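Long-range contacts in probable threonyl-tRNA synthetase 1 (Aeropyrum pernix, PDB 3A32), which catalyses the ATP-dependent attachment of threonine to tRNA(Thr) as a class II aminoacyl-tRNA synthetase, but probably cannot edit mischarged seryl-tRNA(Thr) by itself: residues A[7-12]-A[152-157]; A[326-331]-A[419-424]. One frame throughout, in Å; residues are numbered along the deposited sequence.

How the contacts relate
Contacts 1 and 2 meet at the C-terminal end of helix 317-327, the motif 3 helix of the class II core, which carries part of contact 2 and against which contact 1 packs; their centres are 17 Å apart. In contact 1 an N-terminal helix start meets the loop between strands 134-143 and 159-170; in contact 2 the end of helix 317-327 meets a hairpin turn of the anticodon-binding domain. The two contacts are bridged by a probable hydrogen bond from His9 ND1 to Glu326 OE2 (2.7 Å), while Tyr12 CD1 packs 3.5 Å from Gly330 CA. Both lie away from the zinc held by Cys112, His166 and His310, although strands 159-170 and 306-316, which border these elements, carry the two histidine ligands.

Contact 1. Residues A[7-12]-A[152-157]; sequences KTHIDY and YGLLRV. With SO4 (sulfate ion), chain B.
His9 plugs the first turn of helix 9-15 into residues 152-157 through one polar bond and a small apolar surround. Residues 152-157 lie in the loop between antiparallel strands 134-143 and 159-170, the strand-loop-strand unit of class II motif 2. Leu154 N donates to His9 NE2 at 3.0 Å, almost straight (173°) and close to the ring plane. Gly153 CA comes 3.6 Å from His9 NE2, which with Ile10 CG1 lies where a side chain on this residue would project; positive phi also favours glycine. Leu155 CD2 lies over one face of the imidazole, and Leu155 CG is 3.7 Å from His9 CE1. At the imidazole edge stands Tyr152 CE2, the two rings meeting obliquely. Ile10 CD1 adds an apolar touch 4.0 Å from Tyr152 CE1. The helix start is itself fixed by a capping box: Thr8 N donates to Asp11 OD2 (2.9 Å), and Ile10 N returns a weak bond to Thr8 OG1. Lys7 NZ, also salt-bridged to Glu15, and Tyr12 OH hold a sulfate, probably from the crystallisation liquor, that Lys396 also bonds. A buried histidine can bond through both nitrogens when one accepts and the other donates; with NE2 accepting and ND1 bonded to Glu326 OE2 of the motif 3 helix, His9 probably carries its proton on ND1, perhaps polarised by the carboxylate, and links two motifs of the catalytic core.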
ATOM      1  N   LYS A   7     -23.046  13.640  16.765  1.00 12.32           N
ATOM      2  CA  LYS A   7     -22.278  12.810  15.721  1.00 12.42           C
ATOM      3  C   LYS A   7     -20.774  12.858  15.953  1.00 12.08           C
ATOM      4  O   LYS A   7     -20.152  13.925  15.905  1.00 12.67           O
ATOM      5  CB  LYS A   7     -22.557  13.195  14.269  1.00 11.78           C
ATOM      6  CG  LYS A   7     -23.680  12.386  13.575  1.00 12.51           C
ATOM      7  CD  LYS A   7     -23.642  12.493  12.027  1.00 10.71           C
ATOM      8  CE  LYS A   7     -25.050  12.348  11.434  1.00 13.13           C
ATOM      9  NZ  LYS A   7     -25.075  12.136   9.962  1.00 11.86           N
ATOM     10  N   THR A   8     -20.214  11.694  16.241  1.00 11.42           N
ATOM     11  CA  THR A   8     -18.765  11.515  16.343  1.00 10.76           C
ATOM     12  C   THR A   8     -18.216  10.863  15.056  1.00 11.00           C
ATOM     13  O   THR A   8     -18.995  10.453  14.183  1.00 10.94           O
ATOM     14  CB  THR A   8     -18.435  10.671  17.588  1.00 10.68           C
ATOM     15  OG1 THR A   8     -18.914   9.350  17.380  1.00  8.99           O
ATOM     16  CG2 THR A   8     -19.144  11.286  18.857  1.00 12.88           C
ATOM     17  N   HIS A   9     -16.877  10.814  14.921  1.00 10.66           N
ATOM     18  CA  HIS A   9     -16.212  10.073  13.867  1.00  9.30           C
ATOM     19  C   HIS A   9     -16.685   8.604  13.804  1.00  9.87           C
ATOM     20  O   HIS A   9     -16.653   7.998  12.761  1.00 11.35           O
ATOM     21  CB  HIS A   9     -14.688  10.140  14.062  1.00  9.08           C
ATOM     22  CG  HIS A   9     -14.157   9.317  15.214  1.00  7.29           C
ATOM     23  ND1 HIS A   9     -14.152   9.758  16.522  1.00  7.39           N
ATOM     24  CD2 HIS A   9     -13.601   8.085  15.241  1.00  7.53           C
ATOM     25  CE1 HIS A   9     -13.608   8.838  17.303  1.00  5.20           C
ATOM     26  NE2 HIS A   9     -13.265   7.811  16.548  1.00  5.55           N
ATOM     27  N   ILE A  10     -17.133   8.032  14.899  1.00  9.93           N
ATOM     28  CA  ILE A  10     -17.697   6.639  14.870  1.00 10.09           C
ATOM     29  C   ILE A  10     -18.951   6.585  13.992  1.00  9.51           C
ATOM     30  O   ILE A  10     -19.188   5.585  13.303  1.00 10.68           O
ATOM     31  CB  ILE A  10     -18.007   6.100  16.334  1.00  9.73           C
ATOM     32  CG1 ILE A  10     -16.716   5.753  17.075  1.00 10.95           C
ATOM     33  CG2 ILE A  10     -18.879   4.833  16.335  1.00 10.67           C
ATOM     34  CD1 ILE A  10     -16.856   5.864  18.655  1.00 10.72           C
ATOM     35  N   ASP A  11     -19.740   7.654  14.039  1.00  8.89           N
ATOM     36  CA  ASP A  11     -20.945   7.832  13.226  1.00 10.11           C
ATOM     37  C   ASP A  11     -20.610   8.137  11.760  1.00  9.29           C
ATOM     38  O   ASP A  11     -21.135   7.504  10.853  1.00  9.87           O
ATOM     39  CB  ASP A  11     -21.782   9.002  13.800  1.00 10.33           C
ATOM     40  CG  ASP A  11     -22.316   8.694  15.202  1.00 12.10           C
ATOM     41  OD1 ASP A  11     -22.857   7.584  15.383  1.00 13.58           O
ATOM     42  OD2 ASP A  11     -22.200   9.540  16.098  1.00 12.82           O
ATOM     43  N   TYR A  12     -19.766   9.136  11.541  1.00  8.18           N
ATOM     44  CA  TYR A  12     -19.279   9.439  10.194  1.00  7.97           C
ATOM     45  C   TYR A  12     -18.573   8.259   9.546  1.00  8.51           C
ATOM     46  O   TYR A  12     -18.875   7.949   8.396  1.00  9.04           O
ATOM     47  CB  TYR A  12     -18.328  10.639  10.229  1.00  7.07           C
ATOM     48  CG  TYR A  12     -19.007  11.921  10.602  1.00  6.98           C
ATOM     49  CD1 TYR A  12     -20.043  12.448   9.809  1.00  7.26           C
ATOM     50  CD2 TYR A  12     -18.666  12.580  11.761  1.00  9.76           C
ATOM     51  CE1 TYR A  12     -20.665  13.611  10.139  1.00  8.23           C
ATOM     52  CE2 TYR A  12     -19.322  13.765  12.138  1.00 10.02           C
ATOM     53  CZ  TYR A  12     -20.296  14.269  11.303  1.00  7.88           C
ATOM     54  OH  TYR A  12     -20.894  15.439  11.636  1.00 10.43           O
ATOM     55  N   TYR A 152     -11.152   3.744  22.353  1.00  9.90           N
ATOM     56  CA  TYR A 152     -12.146   4.722  21.904  1.00  9.28           C
ATOM     57  C   TYR A 152     -12.091   4.910  20.391  1.00  9.03           C
ATOM     58  O   TYR A 152     -11.111   5.404  19.841  1.00  9.32           O
ATOM     59  CB  TYR A 152     -12.046   6.075  22.656  1.00  9.20           C
ATOM     60  CG  TYR A 152     -13.156   6.992  22.221  1.00  9.42           C
ATOM     61  CD1 TYR A 152     -14.494   6.694  22.525  1.00  9.81           C
ATOM     62  CD2 TYR A 152     -12.898   8.082  21.420  1.00  9.27           C
ATOM     63  CE1 TYR A 152     -15.546   7.479  22.058  1.00 10.28           C
ATOM     64  CE2 TYR A 152     -13.949   8.908  20.966  1.00 12.98           C
ATOM     65  CZ  TYR A 152     -15.261   8.587  21.284  1.00 11.30           C
ATOM     66  OH  TYR A 152     -16.274   9.394  20.839  1.00 11.96           O
ATOM     67  N   GLY A 153     -13.149   4.502  19.716  1.00  8.65           N
ATOM     68  CA  GLY A 153     -13.256   4.714  18.291  1.00  8.44           C
ATOM     69  C   GLY A 153     -11.989   4.406  17.490  1.00  8.46           C
ATOM     70  O   GLY A 153     -11.461   3.308  17.557  1.00  7.82           O
ATOM     71  N   LEU A 154     -11.532   5.394  16.715  1.00  7.86           N
ATOM     72  CA  LEU A 154     -10.316   5.302  15.914  1.00  7.84           C
ATOM     73  C   LEU A 154      -9.155   5.974  16.649  1.00  7.23           C
ATOM     74  O   LEU A 154      -7.996   5.893  16.203  1.00  8.36           O
ATOM     75  CB  LEU A 154     -10.517   5.956  14.516  1.00  7.41           C
ATOM     76  CG  LEU A 154     -11.473   5.267  13.523  1.00  7.43           C
ATOM     77  CD1 LEU A 154     -11.688   6.151  12.280  1.00  2.58           C
ATOM     78  CD2 LEU A 154     -10.990   3.866  13.116  1.00  4.14           C
ATOM     79  N   LEU A 155      -9.453   6.564  17.800  1.00  6.57           N
ATOM     80  CA  LEU A 155      -8.465   7.431  18.498  1.00  6.93           C
ATOM     81  C   LEU A 155      -7.452   6.650  19.287  1.00  7.16           C
ATOM     82  O   LEU A 155      -6.278   6.997  19.290  1.00  7.11           O
ATOM     83  CB  LEU A 155      -9.161   8.488  19.367  1.00  5.62           C
ATOM     84  CG  LEU A 155     -10.172   9.351  18.587  1.00  6.32           C
ATOM     85  CD1 LEU A 155     -10.571  10.569  19.419  1.00  8.79           C
ATOM     86  CD2 LEU A 155      -9.656   9.836  17.254  1.00  4.95           C
ATOM     87  N   ARG A 156      -7.927   5.594  19.966  1.00  7.65           N
ATOM     88  CA  ARG A 156      -7.097   4.732  20.800  1.00  7.35           C
ATOM     89  C   ARG A 156      -7.501   3.266  20.507  1.00  7.30           C
ATOM     90  O   ARG A 156      -8.603   2.822  20.845  1.00  6.88           O
ATOM     91  CB  ARG A 156      -7.307   5.136  22.257  1.00  7.83           C
ATOM     92  CG  ARG A 156      -6.765   4.208  23.324  1.00 10.59           C
ATOM     93  CD  ARG A 156      -5.279   4.277  23.534  1.00 16.03           C
ATOM     94  NE  ARG A 156      -4.833   5.616  23.908  1.00 22.29           N
ATOM     95  CZ  ARG A 156      -3.553   6.007  23.930  1.00 25.33           C
ATOM     96  NH1 ARG A 156      -2.577   5.158  23.635  1.00 25.66           N
ATOM     97  NH2 ARG A 156      -3.241   7.260  24.218  1.00 24.11           N
ATOM     98  N   VAL A 157      -6.622   2.546  19.820  1.00  6.78           N
ATOM     99  CA  VAL A 157      -6.919   1.252  19.280  1.00  6.89           C
ATOM    100  C   VAL A 157      -5.693   0.324  19.480  1.00  8.47           C
ATOM    101  O   VAL A 157      -4.581   0.799  19.821  1.00  8.00           O
ATOM    102  CB  VAL A 157      -7.315   1.353  17.761  1.00  7.27           C
ATOM    103  CG1 VAL A 157      -8.684   2.056  17.542  1.00  6.57           C
ATOM    104  CG2 VAL A 157      -6.259   2.120  16.940  1.00  8.00           C
TER
HETATM  105  S   SO4 B 472     -24.567  15.858   9.128  1.00 30.11           S
HETATM  106  O1  SO4 B 472     -24.973  16.475   7.853  1.00 32.96           O
HETATM  107  O2  SO4 B 472     -23.349  16.319   9.799  1.00 28.70           O
HETATM  108  O3  SO4 B 472     -25.655  16.231  10.007  1.00 34.40           O
HETATM  109  O4  SO4 B 472     -24.453  14.416   8.914  1.00 28.63           O

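Contact 2. Residues A[326-331]-A[419-424]; sequences EHRRGR and DLESMK
Arg328, just past the end of helix 317-327, lays its side chain across Leu420 in the turn between strands 412-419 and 424-431, joining the catalytic core to the anticodon-binding domain. A Schellman motif ends the helix, with Arg329 as its C-prime residue at positive phi, and a type I' turn carries the chain from Arg328 to Arg331. The facing hairpin turn contains a G1 bulge, where Met423 and Lys424 are both opposite Asp419. From CB the side chain of Arg328 runs to CG, beside the backbone N, and then bends at chi2 (-99°), which places Arg328 CD next to the thioether, 3.8 Å from Met423 SD. Arg328 NE donates to a water that lies 3.2 Å away in the guanidinium plane, and that water passes a weak bond on to Leu420 O, so the polar link across the contact here is indirect. Beyond it, one guanidinium face covers Leu420 CB, 3.8 Å from Arg328 CZ, the two side chains crossing at about a right angle. Arg328 NH1 touches Leu420 CD1 (3.7 Å) but spends its hydrogens on Phe193 O and Tyr324 OH. Arg328 NH2 likewise bonds Lys194 O; its salt bridge to Glu421 OE2 is long, 3.8 Å, and purely electrostatic, for the oxygen lies well out of the guanidinium plane. The charge is thus held mainly by partners within the core, while the hairpin adds mostly apolar cover, with one long-range charge and one water-borne link. Arg331, whose tip pairs with Glu392, offers its CB to Leu420 CD2 at 3.8 Å and its CG to Met423 CE. Bent at chi2 and again at chi3 (-63°), Met423 brings its methyl CE to 3.4 Å from Arg328 O, the same carbonyl oxygen that accepts from Arg331 N.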
ATOM      1  N   GLU A 326     -14.470  14.499  12.564  1.00  8.49           N
ATOM      2  CA  GLU A 326     -15.184  15.407  13.443  1.00  8.97           C
ATOM      3  C   GLU A 326     -15.029  16.871  13.079  1.00  8.29           C
ATOM      4  O   GLU A 326     -16.035  17.544  12.862  1.00  7.84           O
ATOM      5  CB  GLU A 326     -14.901  15.097  14.918  1.00  8.46           C
ATOM      6  CG  GLU A 326     -15.560  13.730  15.346  1.00  9.23           C
ATOM      7  CD  GLU A 326     -15.089  13.255  16.740  1.00 11.29           C
ATOM      8  OE1 GLU A 326     -14.455  14.085  17.400  1.00 12.58           O
ATOM      9  OE2 GLU A 326     -15.321  12.072  17.160  1.00 12.24           O
ATOM     10  N   HIS A 327     -13.791  17.351  12.918  1.00  8.17           N
ATOM     11  CA  HIS A 327     -13.550  18.739  12.538  1.00  8.02           C
ATOM     12  C   HIS A 327     -14.273  19.114  11.227  1.00  8.85           C
ATOM     13  O   HIS A 327     -14.762  20.235  11.098  1.00  8.07           O
ATOM     14  CB  HIS A 327     -12.040  19.005  12.442  1.00  8.67           C
ATOM     15  CG  HIS A 327     -11.677  20.410  12.063  1.00 10.39           C
ATOM     16  ND1 HIS A 327     -11.903  21.490  12.890  1.00 13.20           N
ATOM     17  CD2 HIS A 327     -11.080  20.905  10.954  1.00 10.12           C
ATOM     18  CE1 HIS A 327     -11.488  22.588  12.293  1.00 11.58           C
ATOM     19  NE2 HIS A 327     -10.992  22.261  11.113  1.00 13.88           N
ATOM     20  N   ARG A 328     -14.363  18.168  10.285  1.00  9.08           N
ATOM     21  CA  ARG A 328     -14.985  18.427   8.968  1.00  9.65           C
ATOM     22  C   ARG A 328     -16.330  17.763   8.744  1.00  9.64           C
ATOM     23  O   ARG A 328     -16.808  17.712   7.637  1.00  8.58           O
ATOM     24  CB  ARG A 328     -14.040  18.067   7.838  1.00  9.04           C
ATOM     25  CG  ARG A 328     -12.932  19.109   7.680  1.00  9.19           C
ATOM     26  CD  ARG A 328     -13.283  20.078   6.554  1.00  8.47           C
ATOM     27  NE  ARG A 328     -12.411  21.261   6.529  1.00  8.30           N
ATOM     28  CZ  ARG A 328     -11.244  21.323   5.892  1.00  9.47           C
ATOM     29  NH1 ARG A 328     -10.790  20.233   5.247  1.00  4.83           N
ATOM     30  NH2 ARG A 328     -10.496  22.458   5.934  1.00  6.09           N
ATOM     31  N   ARG A 329     -16.940  17.263   9.815  1.00 11.09           N
ATOM     32  CA  ARG A 329     -18.292  16.723   9.748  1.00 12.36           C
ATOM     33  C   ARG A 329     -18.472  15.739   8.548  1.00 13.28           C
ATOM     34  O   ARG A 329     -19.483  15.822   7.769  1.00 13.34           O
ATOM     35  CB  ARG A 329     -19.324  17.870   9.733  1.00 12.88           C
ATOM     36  CG  ARG A 329     -19.552  18.560  11.134  1.00 18.41           C
ATOM     37  CD  ARG A 329     -18.841  19.867  11.251  1.00 26.43           C
ATOM     38  NE  ARG A 329     -19.151  20.549  12.517  1.00 35.57           N
ATOM     39  CZ  ARG A 329     -18.263  20.960  13.444  1.00 36.98           C
ATOM     40  NH1 ARG A 329     -16.934  20.779  13.299  1.00 34.51           N
ATOM     41  NH2 ARG A 329     -18.723  21.570  14.541  1.00 36.96           N
ATOM     42  N   GLY A 330     -17.529  14.792   8.431  1.00 10.63           N
ATOM     43  CA  GLY A 330     -17.694  13.727   7.502  1.00  9.21           C
ATOM     44  C   GLY A 330     -17.273  14.099   6.086  1.00  9.25           C
ATOM     45  O   GLY A 330     -17.447  13.287   5.177  1.00  8.43           O
ATOM     46  N   ARG A 331     -16.692  15.294   5.909  1.00  7.98           N
ATOM     47  CA  ARG A 331     -16.402  15.840   4.562  1.00  7.61           C
ATOM     48  C   ARG A 331     -14.956  15.647   4.147  1.00  8.00           C
ATOM     49  O   ARG A 331     -14.065  16.349   4.616  1.00  9.12           O
ATOM     50  CB  ARG A 331     -16.782  17.322   4.462  1.00  7.29           C
ATOM     51  CG  ARG A 331     -18.255  17.587   4.713  1.00  5.78           C
ATOM     52  CD  ARG A 331     -19.213  17.041   3.600  1.00  5.92           C
ATOM     53  NE  ARG A 331     -20.626  17.310   3.918  1.00  6.12           N
ATOM     54  CZ  ARG A 331     -21.644  17.133   3.080  1.00  8.66           C
ATOM     55  NH1 ARG A 331     -21.460  16.650   1.842  1.00  7.50           N
ATOM     56  NH2 ARG A 331     -22.866  17.447   3.484  1.00  9.02           N
ATOM     57  N   ASP A 419     -17.402  22.585  -0.811  1.00 13.66           N
ATOM     58  CA  ASP A 419     -16.315  23.505  -0.498  1.00 15.55           C
ATOM     59  C   ASP A 419     -15.896  23.349   0.954  1.00 14.82           C
ATOM     60  O   ASP A 419     -16.654  23.683   1.853  1.00 13.60           O
ATOM     61  CB  ASP A 419     -16.804  24.932  -0.687  1.00 16.58           C
ATOM     62  CG  ASP A 419     -15.668  25.887  -0.903  1.00 23.60           C
ATOM     63  OD1 ASP A 419     -14.957  25.677  -1.928  1.00 30.84           O
ATOM     64  OD2 ASP A 419     -15.468  26.810  -0.065  1.00 28.42           O
ATOM     65  N   LEU A 420     -14.696  22.833   1.177  1.00 15.46           N
ATOM     66  CA  LEU A 420     -14.294  22.445   2.546  1.00 16.46           C
ATOM     67  C   LEU A 420     -14.112  23.631   3.478  1.00 18.21           C
ATOM     68  O   LEU A 420     -14.404  23.511   4.651  1.00 19.39           O
ATOM     69  CB  LEU A 420     -13.059  21.551   2.556  1.00 14.63           C
ATOM     70  CG  LEU A 420     -13.175  20.215   1.812  1.00 13.83           C
ATOM     71  CD1 LEU A 420     -11.790  19.563   1.777  1.00  6.80           C
ATOM     72  CD2 LEU A 420     -14.274  19.283   2.437  1.00  9.19           C
ATOM     73  N   GLU A 421     -13.625  24.759   2.964  1.00 21.45           N
ATOM     74  CA  GLU A 421     -13.476  25.996   3.783  1.00 23.94           C
ATOM     75  C   GLU A 421     -14.823  26.533   4.259  1.00 22.92           C
ATOM     76  O   GLU A 421     -15.082  26.571   5.469  1.00 23.79           O
ATOM     77  CB  GLU A 421     -12.654  27.106   3.078  1.00 24.98           C
ATOM     78  CG  GLU A 421     -11.311  26.661   2.433  1.00 31.24           C
ATOM     79  CD  GLU A 421     -10.385  25.805   3.369  1.00 38.44           C
ATOM     80  OE1 GLU A 421     -10.094  26.245   4.536  1.00 36.81           O
ATOM     81  OE2 GLU A 421      -9.936  24.707   2.894  1.00 38.63           O
ATOM     82  N   SER A 422     -15.695  26.902   3.323  1.00 22.50           N
ATOM     83  CA  SER A 422     -17.031  27.394   3.681  1.00 21.17           C
ATOM     84  C   SER A 422     -17.969  26.293   4.214  1.00 19.83           C
ATOM     85  O   SER A 422     -18.993  26.598   4.867  1.00 19.41           O
ATOM     86  CB  SER A 422     -17.667  28.128   2.485  1.00 22.95           C
ATOM     87  OG  SER A 422     -17.969  27.231   1.411  1.00 24.30           O
ATOM     88  N   MET A 423     -17.610  25.011   3.978  1.00 17.83           N
ATOM     89  CA  MET A 423     -18.463  23.877   4.387  1.00 15.10           C
ATOM     90  C   MET A 423     -19.846  23.977   3.750  1.00 14.62           C
ATOM     91  O   MET A 423     -20.840  23.753   4.406  1.00 13.26           O
ATOM     92  CB  MET A 423     -18.609  23.779   5.923  1.00 15.40           C
ATOM     93  CG  MET A 423     -17.306  23.389   6.671  1.00 14.08           C
ATOM     94  SD  MET A 423     -16.769  21.700   6.377  1.00 14.69           S
ATOM     95  CE  MET A 423     -18.167  20.786   7.072  1.00  7.30           C
ATOM     96  N   LYS A 424     -19.880  24.303   2.457  1.00 14.95           N
ATOM     97  CA  LYS A 424     -21.089  24.397   1.660  1.00 15.72           C
ATOM     98  C   LYS A 424     -20.815  23.789   0.297  1.00 14.83           C
ATOM     99  O   LYS A 424     -19.679  23.847  -0.204  1.00 14.30           O
ATOM    100  CB  LYS A 424     -21.512  25.878   1.474  1.00 16.05           C
ATOM    101  CG  LYS A 424     -21.871  26.615   2.811  1.00 19.68           C
ATOM    102  CD  LYS A 424     -22.707  27.891   2.565  1.00 19.76           C
ATOM    103  CE  LYS A 424     -22.742  28.959   3.713  1.00 24.49           C
ATOM    104  NZ  LYS A 424     -24.084  29.780   3.691  1.00 26.45           N
TER
HETATM  105  O   HOH W   1     -13.836  23.832   7.897  1.00 24.65           O